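Local coordinates for putative glycosyltransferase (GalT1) (PDB 5HEA), which probably transfers sugar residues from a nucleotide-sugar donor through this C-terminal, GT-A-type glycosyltransferase part of a longer chain, at residues 25-30 with 95-100; 29-34 with 101-106; 118-123 with 207-212; 165-170 with 213-218. One frame throughout, in Å; residues are numbered along the deposited sequence.

Contact 1 (25-30 with 95-100); sequences DSLLRQ and DFVEEF
Ser26, in the last turn of helix 20-28, and Gln30, just beyond its end, grip the backbone of segment 95-100 at two points. The Ser26 hydroxyl lies between its own backbone N and carbonyl carbon (chi1 78°), where OG accepts the N-H of Val97 at 3.3 Å and is bonded to Cys23 O. Gln30 starts out pointing away from the partner, but a bend at chi2 (-53°) swings CD round and brings its amide back. NE2 then donates almost straight to Glu98 O, at 2.8 Å, and also to Ser26 O, at 3.1 Å, with both acceptors in the amide plane. In a GT-A fold this helix packs against the Rossmann-like sheet, and strand 96-97 begins just one residue beyond the Asp-Ser-Asp sequence, which would fit the DXD motif. Val97 fills the angle between the two polar grips: its CG2 lies 3.5 Å from Gln30 NE2 and 3.7 Å from Ser26 OG, and touches Leu27 CD2 at 4.0 Å, the side chains of Gln30 and Val97 crossing at about a right angle. Water 1 donates to Ser26 O and Val97 O, giving that serine carbonyl a second donor.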
# COMPACT_ATOMS: atom_id res chain seq x y z
N ASP A 25 18.16 -13.00 35.41
CA ASP A 25 18.86 -13.31 36.67
C ASP A 25 17.88 -13.95 37.66
O ASP A 25 18.20 -14.95 38.31
CB ASP A 25 19.50 -12.06 37.31
CG ASP A 25 20.72 -11.53 36.52
OD1 ASP A 25 21.33 -12.28 35.72
OD2 ASP A 25 21.08 -10.34 36.73
N SER A 26 16.67 -13.39 37.77
CA SER A 26 15.68 -13.94 38.71
C SER A 26 15.21 -15.35 38.33
O SER A 26 14.89 -16.15 39.21
CB SER A 26 14.50 -12.98 38.90
OG SER A 26 13.60 -13.06 37.81
N LEU A 27 15.19 -15.67 37.04
CA LEU A 27 14.80 -17.00 36.59
C LEU A 27 15.87 -18.07 36.78
O LEU A 27 15.58 -19.19 37.20
CB LEU A 27 14.38 -16.98 35.10
CG LEU A 27 13.13 -16.18 34.74
CD1 LEU A 27 12.90 -16.18 33.22
CD2 LEU A 27 11.94 -16.75 35.46
N LEU A 28 17.11 -17.74 36.45
CA LEU A 28 18.21 -18.68 36.64
C LEU A 28 18.44 -19.02 38.12
O LEU A 28 18.98 -20.08 38.43
CB LEU A 28 19.49 -18.14 36.00
CG LEU A 28 19.43 -18.04 34.48
CD1 LEU A 28 20.75 -17.53 33.91
CD2 LEU A 28 19.06 -19.39 33.87
N ARG A 29 18.01 -18.14 39.02
CA ARG A 29 18.08 -18.41 40.46
C ARG A 29 16.91 -19.24 41.01
O ARG A 29 16.72 -19.30 42.22
CB ARG A 29 18.13 -17.10 41.25
CG ARG A 29 19.44 -16.34 41.13
CD ARG A 29 19.46 -15.16 42.09
NE ARG A 29 18.25 -14.34 42.00
CZ ARG A 29 18.21 -13.12 41.46
NH1 ARG A 29 19.32 -12.57 40.97
NH2 ARG A 29 17.07 -12.45 41.42
N GLN A 30 16.13 -19.88 40.14
CA GLN A 30 14.98 -20.65 40.60
C GLN A 30 15.41 -21.88 41.40
O GLN A 30 16.33 -22.59 41.00
CB GLN A 30 14.08 -21.09 39.44
CG GLN A 30 13.21 -19.98 38.91
CD GLN A 30 12.40 -19.32 40.00
OE1 GLN A 30 11.51 -19.94 40.59
NE2 GLN A 30 12.71 -18.06 40.28
N ASP A 95 9.52 -8.01 33.86
CA ASP A 95 9.19 -8.39 35.23
C ASP A 95 10.25 -9.27 35.87
O ASP A 95 11.25 -9.59 35.24
CB ASP A 95 7.83 -9.11 35.24
CG ASP A 95 6.71 -8.25 34.68
OD1 ASP A 95 6.79 -7.01 34.83
OD2 ASP A 95 5.75 -8.81 34.10
N PHE A 96 10.03 -9.66 37.13
CA PHE A 96 10.95 -10.57 37.82
C PHE A 96 10.23 -11.31 38.94
O PHE A 96 9.12 -10.96 39.32
CB PHE A 96 12.20 -9.83 38.34
CG PHE A 96 11.89 -8.68 39.26
CD1 PHE A 96 11.49 -7.46 38.74
CD2 PHE A 96 12.00 -8.82 40.64
CE1 PHE A 96 11.20 -6.40 39.58
CE2 PHE A 96 11.73 -7.76 41.50
CZ PHE A 96 11.33 -6.54 40.97
N VAL A 97 10.87 -12.36 39.45
CA VAL A 97 10.21 -13.26 40.39
C VAL A 97 11.09 -13.64 41.59
O VAL A 97 12.31 -13.50 41.55
CB VAL A 97 9.76 -14.57 39.68
CG1 VAL A 97 8.76 -14.27 38.58
CG2 VAL A 97 10.96 -15.29 39.10
N GLU A 98 10.44 -14.13 42.64
CA GLU A 98 11.13 -14.70 43.80
C GLU A 98 11.84 -15.97 43.38
O GLU A 98 11.48 -16.57 42.37
CB GLU A 98 10.12 -15.04 44.90
CG GLU A 98 9.46 -13.85 45.55
CD GLU A 98 10.39 -13.14 46.51
OE1 GLU A 98 11.47 -13.69 46.82
OE2 GLU A 98 10.05 -12.02 46.95
N GLU A 99 12.83 -16.40 44.16
CA GLU A 99 13.59 -17.60 43.82
C GLU A 99 12.79 -18.89 43.98
O GLU A 99 13.15 -19.92 43.41
CB GLU A 99 14.88 -17.68 44.65
CG GLU A 99 14.64 -18.14 46.07
CD GLU A 99 15.93 -18.22 46.88
OE1 GLU A 99 16.89 -17.50 46.53
OE2 GLU A 99 15.97 -19.00 47.85
N PHE A 100 11.71 -18.82 44.76
CA PHE A 100 10.84 -19.99 45.01
C PHE A 100 9.56 -19.98 44.17
O PHE A 100 8.66 -20.79 44.38
CB PHE A 100 10.49 -20.08 46.50
CG PHE A 100 9.95 -18.80 47.07
CD1 PHE A 100 8.65 -18.39 46.80
CD2 PHE A 100 10.75 -18.00 47.88
CE1 PHE A 100 8.16 -17.21 47.33
CE2 PHE A 100 10.26 -16.82 48.41
CZ PHE A 100 8.96 -16.42 48.14
O HOH W 1 14.68 -15.18 41.62

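Contact 2 (29-34 with 101-106); sequences RQTYKN and YLEHLY
Gln30 OE1 accepts the backbone N-H of Leu102, in the first turn of helix 101-110, at 2.9 Å in a nearly straight bond; the donor is tilted from the carbonyl plane. A second direct hydrogen bond joins two side chains: Thr31 OG1 donates to Glu103 OE1 across a short 2.5 Å, meeting the carboxylate on its anti side and 30° out of its plane. Glu103 is extended, with CG anti to the backbone N (chi1 -176°), and its other oxygen, OE2, forms a salt bridge with Arg107, so both ends of the carboxylate are engaged.

Water 2 sits among these groups with four partners. It donates to Gln30 OE1 and to Thr31 OG1 and accepts the N-H groups of Tyr32 and Glu103, so another amide near the start of the helix is satisfied through solvent.

The aromatic contact is oblique. The rings of Tyr32 and Tyr106 have centroids 4.7 Å apart and planes at 46°, and Tyr32 CE2 comes within 3.4 Å of Tyr106 CG. Tyr32 OH lies over one face of the Tyr106 ring, 3.3 Å from CE1. Both hydroxyls bond to Glu5, that of Tyr32 to its O and that of Tyr106 to its OE2. Nearer the backbone, Tyr32 CB touches Leu102 CB at 3.9 Å.

The loop between helix 20-28 and strand 35-41 is thereby clamped to the start of helix 101-110, with Leu102 and both tyrosines resting on Ile7 of strand 7-13, and Gln30 and Leu102 on Phe35 of strand 35-41.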
# COMPACT_ATOMS: atom_id res chain seq x y z
N ARG A 29 18.01 -18.14 39.02
CA ARG A 29 18.08 -18.41 40.46
C ARG A 29 16.91 -19.24 41.01
O ARG A 29 16.72 -19.30 42.22
CB ARG A 29 18.13 -17.10 41.25
CG ARG A 29 19.44 -16.34 41.13
CD ARG A 29 19.46 -15.16 42.09
NE ARG A 29 18.25 -14.34 42.00
CZ ARG A 29 18.21 -13.12 41.46
NH1 ARG A 29 19.32 -12.57 40.97
NH2 ARG A 29 17.07 -12.45 41.42
N GLN A 30 16.13 -19.88 40.14
CA GLN A 30 14.98 -20.65 40.60
C GLN A 30 15.41 -21.88 41.40
O GLN A 30 16.33 -22.59 41.00
CB GLN A 30 14.08 -21.09 39.44
CG GLN A 30 13.21 -19.98 38.91
CD GLN A 30 12.40 -19.32 40.00
OE1 GLN A 30 11.51 -19.94 40.59
NE2 GLN A 30 12.71 -18.06 40.28
N THR A 31 14.74 -22.11 42.52
CA THR A 31 14.97 -23.31 43.33
C THR A 31 14.53 -24.57 42.59
O THR A 31 15.06 -25.66 42.83
CB THR A 31 14.25 -23.23 44.70
OG1 THR A 31 12.84 -23.08 44.49
CG2 THR A 31 14.74 -22.03 45.48
N TYR A 32 13.54 -24.43 41.71
CA TYR A 32 13.15 -25.52 40.83
C TYR A 32 14.08 -25.51 39.63
O TYR A 32 14.09 -24.57 38.84
CB TYR A 32 11.70 -25.36 40.37
CG TYR A 32 11.13 -26.58 39.67
CD1 TYR A 32 11.34 -26.81 38.32
CD2 TYR A 32 10.37 -27.51 40.38
CE1 TYR A 32 10.82 -27.92 37.69
CE2 TYR A 32 9.84 -28.63 39.75
CZ TYR A 32 10.07 -28.82 38.41
OH TYR A 32 9.55 -29.92 37.78
N LYS A 33 14.88 -26.57 39.49
CA LYS A 33 16.00 -26.55 38.56
C LYS A 33 15.64 -27.02 37.15
O LYS A 33 16.25 -26.58 36.17
CB LYS A 33 17.15 -27.39 39.10
CG LYS A 33 17.64 -26.97 40.48
CD LYS A 33 18.28 -25.61 40.43
CE LYS A 33 18.73 -25.15 41.80
NZ LYS A 33 19.50 -23.87 41.71
N ASN A 34 14.67 -27.91 37.04
CA ASN A 34 14.41 -28.56 35.76
C ASN A 34 13.49 -27.75 34.84
O ASN A 34 12.32 -28.09 34.64
CB ASN A 34 13.87 -29.98 35.95
CG ASN A 34 13.90 -30.78 34.67
OD1 ASN A 34 14.51 -30.36 33.69
ND2 ASN A 34 13.22 -31.92 34.66
N TYR A 101 9.49 -19.06 43.22
CA TYR A 101 8.31 -18.88 42.37
C TYR A 101 7.84 -20.15 41.68
O TYR A 101 6.69 -20.59 41.84
CB TYR A 101 8.63 -17.81 41.31
CG TYR A 101 7.58 -17.62 40.24
CD1 TYR A 101 6.38 -16.97 40.52
CD2 TYR A 101 7.80 -18.03 38.93
CE1 TYR A 101 5.43 -16.75 39.55
CE2 TYR A 101 6.85 -17.83 37.94
CZ TYR A 101 5.67 -17.19 38.26
OH TYR A 101 4.72 -16.97 37.31
N LEU A 102 8.73 -20.75 40.90
CA LEU A 102 8.40 -21.93 40.11
C LEU A 102 8.07 -23.13 41.00
O LEU A 102 7.09 -23.86 40.76
CB LEU A 102 9.59 -22.28 39.22
CG LEU A 102 9.35 -22.69 37.77
CD1 LEU A 102 8.22 -21.87 37.14
CD2 LEU A 102 10.64 -22.53 36.99
N GLU A 103 8.91 -23.35 42.00
CA GLU A 103 8.72 -24.44 42.96
C GLU A 103 7.33 -24.41 43.61
O GLU A 103 6.64 -25.43 43.68
CB GLU A 103 9.82 -24.39 44.03
CG GLU A 103 9.77 -25.55 45.02
CD GLU A 103 10.79 -25.42 46.14
OE1 GLU A 103 11.51 -24.39 46.19
OE2 GLU A 103 10.87 -26.34 46.98
N HIS A 104 6.91 -23.23 44.07
CA HIS A 104 5.60 -23.09 44.70
C HIS A 104 4.43 -23.38 43.77
O HIS A 104 3.46 -24.01 44.18
CB HIS A 104 5.44 -21.72 45.37
CG HIS A 104 6.21 -21.60 46.64
ND1 HIS A 104 5.93 -20.64 47.60
CD2 HIS A 104 7.25 -22.32 47.14
CE1 HIS A 104 6.76 -20.78 48.62
NE2 HIS A 104 7.57 -21.80 48.36
N LEU A 105 4.51 -22.91 42.52
CA LEU A 105 3.52 -23.21 41.49
C LEU A 105 3.50 -24.70 41.19
O LEU A 105 2.43 -25.31 41.04
CB LEU A 105 3.82 -22.44 40.19
CG LEU A 105 3.45 -20.96 40.18
CD1 LEU A 105 3.89 -20.30 38.87
CD2 LEU A 105 1.94 -20.79 40.40
N TYR A 106 4.69 -25.29 41.08
CA TYR A 106 4.80 -26.71 40.76
C TYR A 106 4.16 -27.56 41.86
O TYR A 106 3.30 -28.38 41.58
CB TYR A 106 6.26 -27.12 40.55
CG TYR A 106 6.42 -28.59 40.20
CD1 TYR A 106 6.22 -29.04 38.89
CD2 TYR A 106 6.74 -29.54 41.17
CE1 TYR A 106 6.35 -30.38 38.57
CE2 TYR A 106 6.88 -30.89 40.85
CZ TYR A 106 6.68 -31.30 39.55
OH TYR A 106 6.80 -32.63 39.21
O HOH W 2 11.58 -22.28 42.09

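Contact 3 (118-123 with 207-212); sequences VCNFNS and FINEGS
Val118 and Phe207 leave paired parallel strands on the same face of the sheet, and their side chains meet obliquely, Val118 CG1 lying 3.9 Å from Phe207 CD1. The phenyl ring, with CG anti to the backbone N (chi1 -180°), presents its rim to the neighbouring strand: Val118 CB and Asn120 ND2 both lie at its edge in the ring plane. Asn120 and Asn209 run side by side and point the same way, their amide planes turned 46° apart. Asn120 ND2 donates to Asn209 OD1 at 2.9 Å, nearly along the C=O axis and close to the Asn120 amide plane. The remaining amide atoms are also used, Asn120 OD1 accepting its neighbour's Phe121 N-H at 2.8 Å and Asn209 ND2 bonding to Lys139 O. On the other face of the sheet Cys119 CB meets Ile208 CG1 at 3.6 Å.

The main-chain ladder is regular only at the start, where Ile208 N donates to Val118 O at 2.8 Å. Inverse gamma turns centred on Asn209 and Gly211 then buckle strand 204-217, and Asn120 N turns to Glu210 O at 3.0 Å with a bent angle of 140°. Farther on, the Asn122 amide comes close to Gly211, its ND2 3.6 Å from Gly211 O; Asn122 OD1 is bonded to Ile135 N.

Where the strand distorts, then, the Asn120-Asn209 side-chain bond supplements a bent backbone pairing, and the side-chain amides of both residues are satisfied within a buried contact.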
# COMPACT_ATOMS: atom_id res chain seq x y z
N VAL A 118 -2.02 -21.20 39.92
CA VAL A 118 -1.98 -19.77 39.68
C VAL A 118 -1.53 -19.11 40.96
O VAL A 118 -2.00 -19.48 42.05
CB VAL A 118 -3.40 -19.23 39.32
CG1 VAL A 118 -3.37 -17.71 39.07
CG2 VAL A 118 -3.99 -19.97 38.12
N CYS A 119 -0.61 -18.16 40.87
CA CYS A 119 -0.29 -17.35 42.04
C CYS A 119 -0.65 -15.90 41.76
O CYS A 119 -1.19 -15.58 40.70
CB CYS A 119 1.18 -17.51 42.49
SG CYS A 119 2.45 -16.79 41.41
N ASN A 120 -0.35 -15.03 42.71
CA ASN A 120 -0.70 -13.63 42.57
C ASN A 120 0.57 -12.84 42.24
O ASN A 120 1.63 -13.43 41.99
CB ASN A 120 -1.35 -13.14 43.87
CG ASN A 120 -2.40 -12.06 43.64
OD1 ASN A 120 -2.27 -11.23 42.74
ND2 ASN A 120 -3.44 -12.08 44.45
N PHE A 121 0.46 -11.52 42.23
CA PHE A 121 1.65 -10.71 41.98
C PHE A 121 1.68 -9.49 42.88
O PHE A 121 0.63 -8.99 43.30
CB PHE A 121 1.74 -10.29 40.50
CG PHE A 121 0.62 -9.40 40.05
CD1 PHE A 121 0.71 -8.02 40.18
CD2 PHE A 121 -0.54 -9.93 39.53
CE1 PHE A 121 -0.32 -7.20 39.78
CE2 PHE A 121 -1.59 -9.12 39.14
CZ PHE A 121 -1.48 -7.75 39.26
N ASN A 122 2.87 -9.02 43.19
CA ASN A 122 3.03 -7.72 43.83
C ASN A 122 3.63 -6.84 42.75
O ASN A 122 3.93 -7.33 41.66
CB ASN A 122 3.93 -7.83 45.07
CG ASN A 122 3.15 -8.23 46.31
OD1 ASN A 122 1.99 -7.86 46.46
ND2 ASN A 122 3.78 -8.99 47.20
N SER A 123 3.79 -5.56 43.02
CA SER A 123 4.31 -4.68 41.98
C SER A 123 5.61 -3.98 42.39
O SER A 123 5.93 -3.88 43.58
CB SER A 123 3.25 -3.66 41.55
OG SER A 123 2.77 -2.94 42.66
N PHE A 207 -5.19 -22.12 43.38
CA PHE A 207 -4.72 -20.74 43.54
C PHE A 207 -3.89 -20.60 44.80
O PHE A 207 -4.32 -21.05 45.87
CB PHE A 207 -5.91 -19.77 43.59
CG PHE A 207 -5.49 -18.32 43.74
CD1 PHE A 207 -4.87 -17.66 42.69
CD2 PHE A 207 -5.73 -17.64 44.91
CE1 PHE A 207 -4.49 -16.34 42.82
CE2 PHE A 207 -5.34 -16.31 45.05
CZ PHE A 207 -4.73 -15.67 44.01
N ILE A 208 -2.71 -19.99 44.69
CA ILE A 208 -1.95 -19.60 45.89
C ILE A 208 -1.86 -18.08 45.98
O ILE A 208 -1.32 -17.43 45.08
CB ILE A 208 -0.54 -20.25 45.96
CG1 ILE A 208 0.13 -20.29 44.60
CG2 ILE A 208 -0.63 -21.68 46.49
CD1 ILE A 208 1.50 -20.91 44.61
N ASN A 209 -2.39 -17.53 47.07
CA ASN A 209 -2.41 -16.08 47.25
C ASN A 209 -1.10 -15.55 47.80
O ASN A 209 -1.04 -15.06 48.93
CB ASN A 209 -3.57 -15.62 48.13
CG ASN A 209 -3.88 -14.14 47.94
OD1 ASN A 209 -3.81 -13.63 46.83
ND2 ASN A 209 -4.19 -13.43 49.03
N GLU A 210 -0.05 -15.66 47.00
CA GLU A 210 1.24 -15.08 47.34
C GLU A 210 1.71 -14.24 46.15
O GLU A 210 1.54 -14.64 44.99
CB GLU A 210 2.26 -16.18 47.66
CG GLU A 210 2.46 -17.20 46.55
CD GLU A 210 3.49 -18.27 46.90
OE1 GLU A 210 3.30 -18.95 47.93
OE2 GLU A 210 4.47 -18.43 46.14
N GLY A 211 2.28 -13.07 46.42
CA GLY A 211 2.77 -12.21 45.37
C GLY A 211 4.22 -12.52 45.06
O GLY A 211 5.11 -11.74 45.38
N SER A 212 4.47 -13.68 44.44
CA SER A 212 5.83 -14.14 44.19
C SER A 212 6.35 -13.68 42.84
O SER A 212 7.54 -13.80 42.52
CB SER A 212 5.88 -15.66 44.27
OG SER A 212 5.53 -16.09 45.57
O HOH W 3 5.76 -10.53 47.46

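Contact 4 (165-170 with 213-218); sequences FTFSPT and YYYSQR
Phe167, Tyr213 and Tyr215 form an aromatic cluster between the loop after helix 161-166 and the last part of strand 204-217, near the centre of the molecule. Tyr213 and Tyr215, two residues apart on the strand, both hold CG anti to the backbone N (chi1 -174° and -180°) and send their rings toward the loop. Phe167 meets them in two different ways. Its edge is directed at the face of Tyr213 in an offset edge-to-face pair, centroids 5.7 Å apart, the two side chains reaching toward each other tip to tip; Phe167 CE2 approaches Tyr213 CE1 to 3.7 Å. Toward Tyr215 the roles are reversed in a second offset edge-to-face pair: the edge of the tyrosine is turned to the face of Phe167, with planes at 70° and Phe167 CZ 3.5 Å from Tyr215 CD2. On the other side of the Phe167 ring lies Pro169, whose CD stands 3.5 Å above the ring plane over its centre.

Pro169 also leans on Tyr213, its CB 3.4 Å from Tyr213 CE2 and its CG 3.4 Å from Tyr213 OH. Thr170 adds its methyl, CG2 lying 3.8 Å from Tyr213 CG, and the two side chains cross at about a right angle. The phenol so wedged bonds through OH to Asp95 OD2 and Asp92 N. Asp92 opens the Asp-Ser-Asp sequence that fits the DXD motif, which in GT-A glycosyltransferases usually helps bind a metal ion and the nucleotide sugar; the aromatic cluster probably lies next to that site, linked to it by the Tyr213 hydroxyl.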
# COMPACT_ATOMS: atom_id res chain seq x y z
N PHE A 165 -7.76 -13.18 34.17
CA PHE A 165 -8.09 -13.37 32.76
C PHE A 165 -7.16 -12.68 31.78
O PHE A 165 -6.89 -13.20 30.69
CB PHE A 165 -9.54 -12.96 32.48
CG PHE A 165 -10.56 -13.80 33.19
CD1 PHE A 165 -10.84 -15.08 32.75
CD2 PHE A 165 -11.22 -13.32 34.30
CE1 PHE A 165 -11.77 -15.86 33.41
CE2 PHE A 165 -12.15 -14.09 34.96
CZ PHE A 165 -12.43 -15.37 34.51
N THR A 166 -6.67 -11.50 32.14
CA THR A 166 -5.94 -10.70 31.16
C THR A 166 -4.43 -10.69 31.37
O THR A 166 -3.72 -9.96 30.68
CB THR A 166 -6.49 -9.27 31.10
OG1 THR A 166 -6.16 -8.58 32.31
CG2 THR A 166 -8.01 -9.29 30.96
N PHE A 167 -3.94 -11.48 32.32
CA PHE A 167 -2.49 -11.57 32.57
C PHE A 167 -2.00 -13.00 32.40
O PHE A 167 -2.40 -13.91 33.12
CB PHE A 167 -2.15 -11.04 33.98
CG PHE A 167 -0.71 -10.63 34.14
CD1 PHE A 167 -0.12 -9.79 33.20
CD2 PHE A 167 0.04 -11.07 35.22
CE1 PHE A 167 1.22 -9.40 33.34
CE2 PHE A 167 1.37 -10.70 35.36
CZ PHE A 167 1.96 -9.86 34.42
N SER A 168 -1.13 -13.21 31.42
CA SER A 168 -0.63 -14.56 31.16
C SER A 168 0.39 -15.16 32.17
O SER A 168 0.39 -16.37 32.37
CB SER A 168 -0.12 -14.70 29.72
OG SER A 168 0.90 -13.76 29.46
N PRO A 169 1.27 -14.33 32.77
CA PRO A 169 2.16 -14.92 33.78
C PRO A 169 1.43 -15.30 35.06
O PRO A 169 0.22 -15.11 35.17
CB PRO A 169 3.18 -13.81 34.06
CG PRO A 169 3.18 -12.98 32.77
CD PRO A 169 1.72 -12.97 32.38
N THR A 170 2.21 -15.81 36.02
CA THR A 170 1.75 -16.25 37.36
C THR A 170 1.04 -17.60 37.34
O THR A 170 0.49 -18.02 38.35
CB THR A 170 0.89 -15.19 38.16
OG1 THR A 170 -0.50 -15.30 37.83
CG2 THR A 170 1.38 -13.75 37.92
N TYR A 213 5.43 -13.16 42.04
CA TYR A 213 5.76 -12.55 40.75
C TYR A 213 5.70 -11.04 40.94
O TYR A 213 4.78 -10.53 41.59
CB TYR A 213 4.74 -13.00 39.71
CG TYR A 213 5.02 -12.55 38.27
CD1 TYR A 213 4.67 -11.28 37.84
CD2 TYR A 213 5.60 -13.42 37.36
CE1 TYR A 213 4.90 -10.86 36.51
CE2 TYR A 213 5.86 -13.02 36.03
CZ TYR A 213 5.50 -11.74 35.62
OH TYR A 213 5.73 -11.34 34.31
N TYR A 214 6.68 -10.32 40.39
CA TYR A 214 6.71 -8.86 40.49
C TYR A 214 6.46 -8.18 39.14
O TYR A 214 7.22 -8.36 38.18
CB TYR A 214 8.02 -8.38 41.13
CG TYR A 214 8.11 -8.78 42.59
CD1 TYR A 214 7.41 -8.08 43.57
CD2 TYR A 214 8.86 -9.89 42.99
CE1 TYR A 214 7.47 -8.46 44.91
CE2 TYR A 214 8.92 -10.27 44.32
CZ TYR A 214 8.22 -9.55 45.27
OH TYR A 214 8.27 -9.92 46.59
N TYR A 215 5.38 -7.41 39.09
CA TYR A 215 4.93 -6.71 37.90
C TYR A 215 5.59 -5.33 37.91
O TYR A 215 5.34 -4.52 38.80
CB TYR A 215 3.40 -6.58 37.93
CG TYR A 215 2.80 -5.87 36.74
CD1 TYR A 215 2.60 -4.49 36.76
CD2 TYR A 215 2.43 -6.57 35.60
CE1 TYR A 215 2.05 -3.84 35.67
CE2 TYR A 215 1.89 -5.92 34.51
CZ TYR A 215 1.70 -4.56 34.55
OH TYR A 215 1.15 -3.91 33.46
N SER A 216 6.44 -5.08 36.92
CA SER A 216 7.10 -3.80 36.78
C SER A 216 6.13 -2.74 36.28
O SER A 216 5.54 -2.88 35.22
CB SER A 216 8.27 -3.91 35.81
OG SER A 216 8.71 -2.64 35.40
N GLN A 217 5.97 -1.68 37.06
CA GLN A 217 5.00 -0.63 36.75
C GLN A 217 5.73 0.69 36.50
O GLN A 217 6.54 1.11 37.33
CB GLN A 217 4.04 -0.51 37.93
CG GLN A 217 2.97 0.52 37.79
CD GLN A 217 2.26 0.76 39.11
OE1 GLN A 217 2.88 0.72 40.17
NE2 GLN A 217 0.95 0.99 39.05
N ARG A 218 5.45 1.36 35.38
CA ARG A 218 6.11 2.64 35.11
C ARG A 218 5.21 3.68 34.43
O ARG A 218 4.47 3.36 33.51
CB ARG A 218 7.38 2.43 34.29
CG ARG A 218 7.26 1.30 33.30
CD ARG A 218 8.58 1.01 32.60
NE ARG A 218 8.37 0.10 31.49
CZ ARG A 218 8.32 -1.22 31.60
NH1 ARG A 218 8.48 -1.80 32.79
NH2 ARG A 218 8.12 -1.96 30.52

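Contacts 1 and 2, with centres about 9 Å apart, start from the end of helix 20-28 and the loop after it and share Arg29 and Gln30; they grip in turn strand 96-97 and the following helix 101-110. Contacts 3 and 4, their centres about 10 Å apart, come later and alternate along the chain, both using strand 204-217. That strand unites the set: it pairs antiparallel with strand 96-97 of contact 1 and parallel with strand 116-125 of contact 3. His104 in contact 2 bonds Glu210 in contact 3, and contacts 2 and 4 lie farthest apart, their centres about 18 Å from each other. The Rossmann-like half that probably binds the nucleotide, as in GT-A enzymes, is thus tied to the later strands around the probable DXD site.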